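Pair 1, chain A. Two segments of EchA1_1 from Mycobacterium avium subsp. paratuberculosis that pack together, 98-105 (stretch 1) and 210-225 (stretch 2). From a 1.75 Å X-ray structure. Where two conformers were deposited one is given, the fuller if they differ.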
# COMPACT_ATOMS: atom_id res chain seq x y z
N HIS A 98 13.63 -7.73 -14.74
CA HIS A 98 15.07 -7.89 -14.70
C HIS A 98 15.62 -7.32 -13.39
O HIS A 98 16.17 -6.23 -13.36
CB HIS A 98 15.69 -7.16 -15.89
CG HIS A 98 17.13 -7.48 -16.13
ND1 HIS A 98 17.76 -7.09 -17.29
CD2 HIS A 98 18.05 -8.14 -15.39
CE1 HIS A 98 19.02 -7.50 -17.26
NE2 HIS A 98 19.22 -8.14 -16.12
N PHE A 99 15.47 -8.08 -12.33
CA PHE A 99 15.95 -7.66 -11.03
C PHE A 99 17.47 -7.64 -11.02
O PHE A 99 18.13 -8.63 -11.40
CB PHE A 99 15.46 -8.59 -9.91
CG PHE A 99 15.97 -8.17 -8.56
CD1 PHE A 99 15.30 -7.20 -7.83
CD2 PHE A 99 17.16 -8.69 -8.06
CE1 PHE A 99 15.79 -6.76 -6.60
CE2 PHE A 99 17.65 -8.28 -6.82
CZ PHE A 99 16.96 -7.31 -6.09
N ILE A 100 18.00 -6.52 -10.57
CA ILE A 100 19.41 -6.38 -10.21
C ILE A 100 19.53 -5.83 -8.78
O ILE A 100 18.65 -5.11 -8.29
CB ILE A 100 20.22 -5.51 -11.22
CG1 ILE A 100 19.83 -4.03 -11.16
CG2 ILE A 100 20.11 -6.13 -12.63
CD1 ILE A 100 20.86 -3.13 -11.87
N ASP A 101 20.62 -6.19 -8.13
CA ASP A 101 21.00 -5.85 -6.75
C ASP A 101 21.28 -4.38 -6.51
O ASP A 101 21.33 -3.89 -5.36
CB ASP A 101 22.32 -6.56 -6.42
CG ASP A 101 22.16 -8.05 -6.23
OD1 ASP A 101 21.07 -8.49 -5.83
OD2 ASP A 101 23.15 -8.78 -6.47
N LYS A 102 21.58 -3.68 -7.60
CA LYS A 102 21.98 -2.28 -7.51
C LYS A 102 20.80 -1.36 -7.76
O LYS A 102 19.90 -1.69 -8.53
CB LYS A 102 23.10 -2.03 -8.51
CG LYS A 102 24.07 -3.21 -8.58
CD LYS A 102 25.49 -2.85 -8.41
CE LYS A 102 26.40 -4.08 -8.50
NZ LYS A 102 27.53 -3.83 -9.41
N PRO A 103 20.78 -0.20 -7.10
CA PRO A 103 19.67 0.71 -7.27
C PRO A 103 19.49 1.21 -8.70
O PRO A 103 20.48 1.51 -9.39
CB PRO A 103 20.02 1.87 -6.32
CG PRO A 103 21.51 1.80 -6.17
CD PRO A 103 21.80 0.34 -6.18
N THR A 104 18.22 1.29 -9.10
CA THR A 104 17.80 1.84 -10.39
C THR A 104 16.94 3.08 -10.21
O THR A 104 16.03 3.10 -9.40
CB THR A 104 17.05 0.80 -11.24
OG1 THR A 104 15.88 0.35 -10.53
CG2 THR A 104 17.98 -0.42 -11.56
N ILE A 105 17.24 4.12 -10.99
CA ILE A 105 16.55 5.38 -10.93
C ILE A 105 16.14 5.72 -12.34
O ILE A 105 16.99 5.85 -13.22
CB ILE A 105 17.49 6.48 -10.42
CG1 ILE A 105 18.09 6.11 -9.05
CG2 ILE A 105 16.76 7.86 -10.43
CD1 ILE A 105 19.26 7.03 -8.64
N SER A 210 25.04 -3.58 2.06
CA SER A 210 23.83 -3.20 2.79
C SER A 210 22.74 -2.76 1.83
O SER A 210 21.58 -3.11 2.00
CB SER A 210 24.12 -2.03 3.73
OG SER A 210 25.06 -2.38 4.72
N VAL A 211 23.10 -1.98 0.81
CA VAL A 211 22.11 -1.49 -0.17
C VAL A 211 21.52 -2.68 -0.96
O VAL A 211 20.29 -2.79 -1.16
CB VAL A 211 22.75 -0.43 -1.12
CG1 VAL A 211 21.87 -0.12 -2.37
CG2 VAL A 211 23.09 0.85 -0.34
N GLN A 212 22.42 -3.56 -1.38
CA GLN A 212 22.09 -4.77 -2.16
C GLN A 212 21.19 -5.70 -1.36
O GLN A 212 20.15 -6.14 -1.85
CB GLN A 212 23.37 -5.46 -2.63
CG GLN A 212 24.05 -4.61 -3.67
CD GLN A 212 25.46 -5.00 -4.04
OE1 GLN A 212 26.16 -4.21 -4.68
NE2 GLN A 212 25.90 -6.19 -3.66
N ALA A 213 21.57 -5.94 -0.11
CA ALA A 213 20.78 -6.80 0.76
C ALA A 213 19.41 -6.18 1.05
O ALA A 213 18.39 -6.88 1.08
CB ALA A 213 21.50 -7.07 2.07
N SER A 214 19.38 -4.86 1.26
CA SER A 214 18.12 -4.16 1.52
C SER A 214 17.17 -4.28 0.35
O SER A 214 15.98 -4.52 0.53
CB SER A 214 18.35 -2.68 1.84
OG SER A 214 19.07 -2.52 3.04
N LYS A 215 17.71 -4.15 -0.87
CA LYS A 215 16.88 -4.36 -2.07
C LYS A 215 16.32 -5.76 -2.16
O LYS A 215 15.14 -5.92 -2.44
CB LYS A 215 17.68 -4.10 -3.36
CG LYS A 215 17.55 -2.73 -3.93
CD LYS A 215 18.00 -2.65 -5.43
CE LYS A 215 16.98 -3.19 -6.43
NZ LYS A 215 17.26 -2.69 -7.85
N ARG A 216 17.14 -6.77 -1.94
CA ARG A 216 16.67 -8.14 -2.07
C ARG A 216 15.54 -8.40 -1.07
O ARG A 216 14.54 -9.02 -1.43
CB ARG A 216 17.79 -9.15 -1.88
CG ARG A 216 18.80 -9.13 -3.00
CD ARG A 216 19.76 -10.26 -2.92
NE ARG A 216 20.64 -10.16 -1.77
CZ ARG A 216 21.87 -9.66 -1.77
NH1 ARG A 216 22.56 -9.65 -0.65
NH2 ARG A 216 22.43 -9.18 -2.88
N ILE A 217 15.68 -7.91 0.16
CA ILE A 217 14.66 -8.18 1.15
C ILE A 217 13.38 -7.39 0.85
O ILE A 217 12.30 -7.94 0.92
CB ILE A 217 15.11 -7.81 2.57
CG1 ILE A 217 16.26 -8.69 3.02
CG2 ILE A 217 13.94 -7.97 3.56
CD1 ILE A 217 17.17 -8.03 4.06
N ALA A 218 13.51 -6.12 0.49
CA ALA A 218 12.35 -5.23 0.26
C ALA A 218 11.48 -5.71 -0.89
O ALA A 218 10.28 -5.47 -0.89
CB ALA A 218 12.82 -3.79 -0.02
N TYR A 219 12.10 -6.34 -1.88
CA TYR A 219 11.33 -6.88 -3.01
C TYR A 219 11.04 -8.37 -2.89
O TYR A 219 10.43 -8.93 -3.79
CB TYR A 219 12.02 -6.60 -4.34
CG TYR A 219 12.01 -5.14 -4.71
CD1 TYR A 219 13.16 -4.40 -4.67
CD2 TYR A 219 10.82 -4.49 -5.10
CE1 TYR A 219 13.16 -3.04 -4.99
CE2 TYR A 219 10.81 -3.12 -5.43
CZ TYR A 219 11.99 -2.41 -5.37
OH TYR A 219 12.02 -1.05 -5.70
N GLY A 220 11.42 -9.02 -1.80
CA GLY A 220 11.13 -10.45 -1.64
C GLY A 220 11.78 -11.32 -2.69
O GLY A 220 11.14 -12.13 -3.32
N VAL A 221 13.09 -11.16 -2.84
CA VAL A 221 13.83 -11.83 -3.89
C VAL A 221 14.47 -13.11 -3.39
O VAL A 221 15.23 -13.09 -2.41
CB VAL A 221 14.90 -10.91 -4.48
CG1 VAL A 221 15.83 -11.65 -5.50
CG2 VAL A 221 14.19 -9.67 -5.09
N ASP A 222 14.12 -14.20 -4.05
CA ASP A 222 14.80 -15.48 -3.90
C ASP A 222 15.43 -15.84 -5.25
O ASP A 222 14.76 -15.82 -6.29
CB ASP A 222 13.81 -16.57 -3.47
CG ASP A 222 13.15 -16.28 -2.12
OD1 ASP A 222 13.78 -15.65 -1.25
OD2 ASP A 222 11.99 -16.71 -1.94
N ASP A 223 16.73 -16.11 -5.23
CA ASP A 223 17.48 -16.50 -6.43
C ASP A 223 17.23 -15.58 -7.63
O ASP A 223 16.93 -16.05 -8.74
CB ASP A 223 17.16 -17.95 -6.81
CG ASP A 223 17.87 -18.96 -5.92
OD1 ASP A 223 18.39 -18.56 -4.85
OD2 ASP A 223 17.90 -20.15 -6.29
N GLY A 224 17.33 -14.27 -7.42
CA GLY A 224 17.18 -13.33 -8.53
C GLY A 224 15.77 -13.07 -9.04
O GLY A 224 15.61 -12.34 -10.01
N VAL A 225 14.76 -13.65 -8.39
CA VAL A 225 13.36 -13.48 -8.80
C VAL A 225 12.54 -12.77 -7.73
O VAL A 225 12.61 -13.14 -6.56
CB VAL A 225 12.69 -14.85 -9.08
CG1 VAL A 225 11.23 -14.68 -9.48
CG2 VAL A 225 13.46 -15.58 -10.17
O HOH W 1 14.36 -10.84 -12.27
O HOH W 2 17.85 -11.38 -11.17
O HOH W 3 15.89 -4.22 -9.91

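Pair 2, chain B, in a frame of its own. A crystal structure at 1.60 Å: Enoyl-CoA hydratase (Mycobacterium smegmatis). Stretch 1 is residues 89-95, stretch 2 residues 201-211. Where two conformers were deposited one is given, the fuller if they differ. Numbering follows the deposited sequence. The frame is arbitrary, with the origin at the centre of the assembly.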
# COMPACT_ATOMS: atom_id res chain seq x y z
N PRO B 89 10.62 19.84 -8.79
CA PRO B 89 11.12 18.82 -9.72
C PRO B 89 11.82 17.63 -9.05
O PRO B 89 12.19 17.71 -7.88
CB PRO B 89 12.12 19.61 -10.58
CG PRO B 89 12.66 20.62 -9.64
CD PRO B 89 11.46 21.05 -8.82
N ASP B 90 11.94 16.52 -9.78
CA ASP B 90 12.71 15.39 -9.30
C ASP B 90 14.18 15.79 -9.27
O ASP B 90 14.72 16.29 -10.25
CB ASP B 90 12.52 14.17 -10.20
CG ASP B 90 13.24 12.93 -9.67
OD1 ASP B 90 13.27 12.72 -8.45
OD2 ASP B 90 13.74 12.14 -10.50
N MET B 91 14.82 15.56 -8.13
CA MET B 91 16.20 15.97 -7.92
C MET B 91 16.92 14.83 -7.21
O MET B 91 16.33 14.14 -6.38
CB MET B 91 16.25 17.24 -7.06
CG MET B 91 15.70 18.47 -7.78
SD MET B 91 15.83 19.89 -6.71
CE MET B 91 17.61 20.20 -6.77
N THR B 92 18.20 14.66 -7.52
CA THR B 92 19.04 13.72 -6.78
C THR B 92 20.09 14.45 -5.96
O THR B 92 20.79 13.81 -5.18
CB THR B 92 19.73 12.74 -7.68
OG1 THR B 92 20.66 13.42 -8.54
CG2 THR B 92 18.69 11.94 -8.50
N LYS B 93 20.22 15.77 -6.15
CA LYS B 93 21.13 16.59 -5.34
C LYS B 93 20.39 17.11 -4.09
O LYS B 93 19.27 17.57 -4.20
CB LYS B 93 21.66 17.75 -6.18
CG LYS B 93 22.47 17.29 -7.40
CD LYS B 93 23.03 18.41 -8.20
CE LYS B 93 23.68 17.90 -9.45
NZ LYS B 93 24.10 19.03 -10.33
N PRO B 94 21.04 17.08 -2.93
CA PRO B 94 20.36 17.49 -1.74
C PRO B 94 19.97 18.96 -1.69
O PRO B 94 20.73 19.81 -2.13
CB PRO B 94 21.38 17.23 -0.63
CG PRO B 94 22.37 16.34 -1.18
CD PRO B 94 22.35 16.48 -2.65
N VAL B 95 18.79 19.23 -1.13
CA VAL B 95 18.26 20.58 -0.93
C VAL B 95 18.09 20.83 0.56
O VAL B 95 17.34 20.12 1.24
CB VAL B 95 16.90 20.80 -1.63
CG1 VAL B 95 16.39 22.23 -1.37
CG2 VAL B 95 17.05 20.59 -3.15
N ALA B 201 27.56 8.39 -4.89
CA ALA B 201 26.85 7.69 -3.83
C ALA B 201 25.79 8.55 -3.12
O ALA B 201 24.67 8.09 -2.83
CB ALA B 201 27.86 7.14 -2.81
N VAL B 202 26.13 9.81 -2.84
CA VAL B 202 25.17 10.79 -2.26
C VAL B 202 23.89 10.81 -3.13
O VAL B 202 22.75 10.69 -2.65
CB VAL B 202 25.81 12.18 -2.13
CG1 VAL B 202 24.75 13.31 -1.99
CG2 VAL B 202 26.85 12.20 -0.98
N ARG B 203 24.08 10.96 -4.44
CA ARG B 203 22.95 11.07 -5.35
C ARG B 203 22.18 9.77 -5.47
O ARG B 203 20.96 9.79 -5.52
CB ARG B 203 23.41 11.58 -6.72
CG ARG B 203 23.95 13.01 -6.65
CD ARG B 203 24.55 13.47 -7.98
NE ARG B 203 25.43 14.64 -7.78
CZ ARG B 203 26.09 15.26 -8.74
NH1 ARG B 203 26.00 14.82 -10.00
NH2 ARG B 203 26.87 16.31 -8.48
N ALA B 204 22.88 8.64 -5.53
CA ALA B 204 22.21 7.34 -5.59
C ALA B 204 21.40 7.08 -4.31
O ALA B 204 20.24 6.63 -4.37
CB ALA B 204 23.25 6.21 -5.87
N LEU B 205 21.97 7.40 -3.17
CA LEU B 205 21.28 7.18 -1.91
C LEU B 205 20.09 8.13 -1.78
O LEU B 205 18.99 7.72 -1.41
CB LEU B 205 22.21 7.27 -0.71
CG LEU B 205 21.54 6.92 0.62
CD1 LEU B 205 20.63 5.66 0.66
CD2 LEU B 205 22.60 6.84 1.71
N LEU B 206 20.27 9.41 -2.13
CA LEU B 206 19.13 10.36 -2.05
C LEU B 206 18.01 10.02 -3.06
O LEU B 206 16.83 10.10 -2.74
CB LEU B 206 19.59 11.82 -2.17
CG LEU B 206 18.47 12.83 -1.95
CD1 LEU B 206 17.82 12.66 -0.54
CD2 LEU B 206 19.00 14.25 -2.11
N ASP B 207 18.39 9.60 -4.27
CA ASP B 207 17.40 9.14 -5.23
C ASP B 207 16.59 8.00 -4.64
O ASP B 207 15.37 7.96 -4.76
CB ASP B 207 18.09 8.73 -6.52
CG ASP B 207 17.17 8.65 -7.73
OD1 ASP B 207 16.10 9.30 -7.79
OD2 ASP B 207 17.60 7.93 -8.68
N SER B 208 17.28 7.09 -3.97
CA SER B 208 16.58 5.98 -3.36
C SER B 208 15.64 6.43 -2.23
O SER B 208 14.48 5.99 -2.16
CB SER B 208 17.57 4.91 -2.88
OG SER B 208 16.84 3.80 -2.40
N TYR B 209 16.10 7.31 -1.35
CA TYR B 209 15.23 7.86 -0.31
C TYR B 209 13.99 8.52 -0.96
O TYR B 209 12.89 8.37 -0.47
CB TYR B 209 15.97 8.92 0.50
CG TYR B 209 16.80 8.44 1.69
CD1 TYR B 209 16.25 7.61 2.64
CD2 TYR B 209 18.09 8.93 1.94
CE1 TYR B 209 16.97 7.20 3.76
CE2 TYR B 209 18.81 8.53 3.05
CZ TYR B 209 18.26 7.66 3.96
OH TYR B 209 18.94 7.26 5.13
N HIS B 210 14.18 9.26 -2.05
CA HIS B 210 13.08 9.89 -2.71
C HIS B 210 12.09 8.88 -3.31
O HIS B 210 10.87 9.07 -3.24
CB HIS B 210 13.57 10.81 -3.83
CG HIS B 210 14.24 12.06 -3.36
ND1 HIS B 210 14.92 12.90 -4.21
CD2 HIS B 210 14.32 12.63 -2.13
CE1 HIS B 210 15.38 13.94 -3.53
NE2 HIS B 210 15.02 13.80 -2.26
N ARG B 211 12.61 7.83 -3.93
CA ARG B 211 11.76 6.77 -4.47
C ARG B 211 10.94 6.04 -3.39
O ARG B 211 9.75 5.77 -3.53
CB ARG B 211 12.63 5.75 -5.23
O HOH W 4 14.89 11.65 -6.81
O HOH W 5 15.50 10.25 -10.24

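In both pairs a loop segment packs against a helix, and the backbones superpose to 0.7 Å over 14 central residues. The closest backbone approach falls at one matched place: the CA atoms of Asp A101 and Gln A212 lie 4.8 Å apart in pair 1, those of Thr B92 and Arg B203 4.9 Å in pair 2. There the segment's carbonyl faces the helix backbone and receives a CA-H...O contact, Gln A212 CA to Asp A101 O at 3.4 Å and Arg B203 CA to Thr B92 O at 3.5 Å. Neither oxygen finds a conventional partner, so the close approach leaves a buried carbonyl unpaired in both.

The two residues that follow are the same in both pairs. Lys A102 matches Lys B93, and Pro A103 matches Pro B94. Each proline meets a valine of the helix: Pro A103 CD is 3.8 Å from Val A211 CG1, Pro B94 CG 3.9 Å from Val B202 CG1.

The solutions diverge one helical turn on, at Lys A215 and its match Leu B206, whose CA-to-CB bonds both point toward the segment. Pair 1 threads a lysine along the segment, and its NZ donates to two carbonyls, Ile A100 O at 2.8 Å and Lys A102 O at 2.9 Å, using the polar backbone as its socket. Pair 2 fills the place with leucine, whose CD2 rests 3.5 Å from Pro B94 CA and 3.6 Å from Thr B92 O. Met B91 O, at the place of Ile A100 O, takes a weak hydrogen bond from His B210 ND1 at 2.9 Å.

The neighbouring positions change character too. In pair 1, Asp A101 OD1 and Arg A216 NH2 form a salt bridge at 3.3 Å, its hydrogen bond weak. Their matches are Thr B92 and Asp B207, which meet through Thr B92 CG2 and Asp B207 CG at 3.7 Å. Phe A99 supplies an apolar anchor: Val A221 CG2 sits over one ring face, 3.7 Å from the ring centroid, while Tyr A219 CD1 lies at the ring edge, 4.0 Å from Phe A99 CE1. Its match, Asp B90, reaches Asp B207 through water: water 5 donates to Asp B90 OD2 at 2.6 Å and to Asp B207 OD1 at 2.7 Å, linking two like charges.

The rule to read is a fixed backbone approach with a proline-valine contact beside it, around which a buried lysine or a leucine, and a phenylalanine or a hydrated aspartate, can each complete the packing.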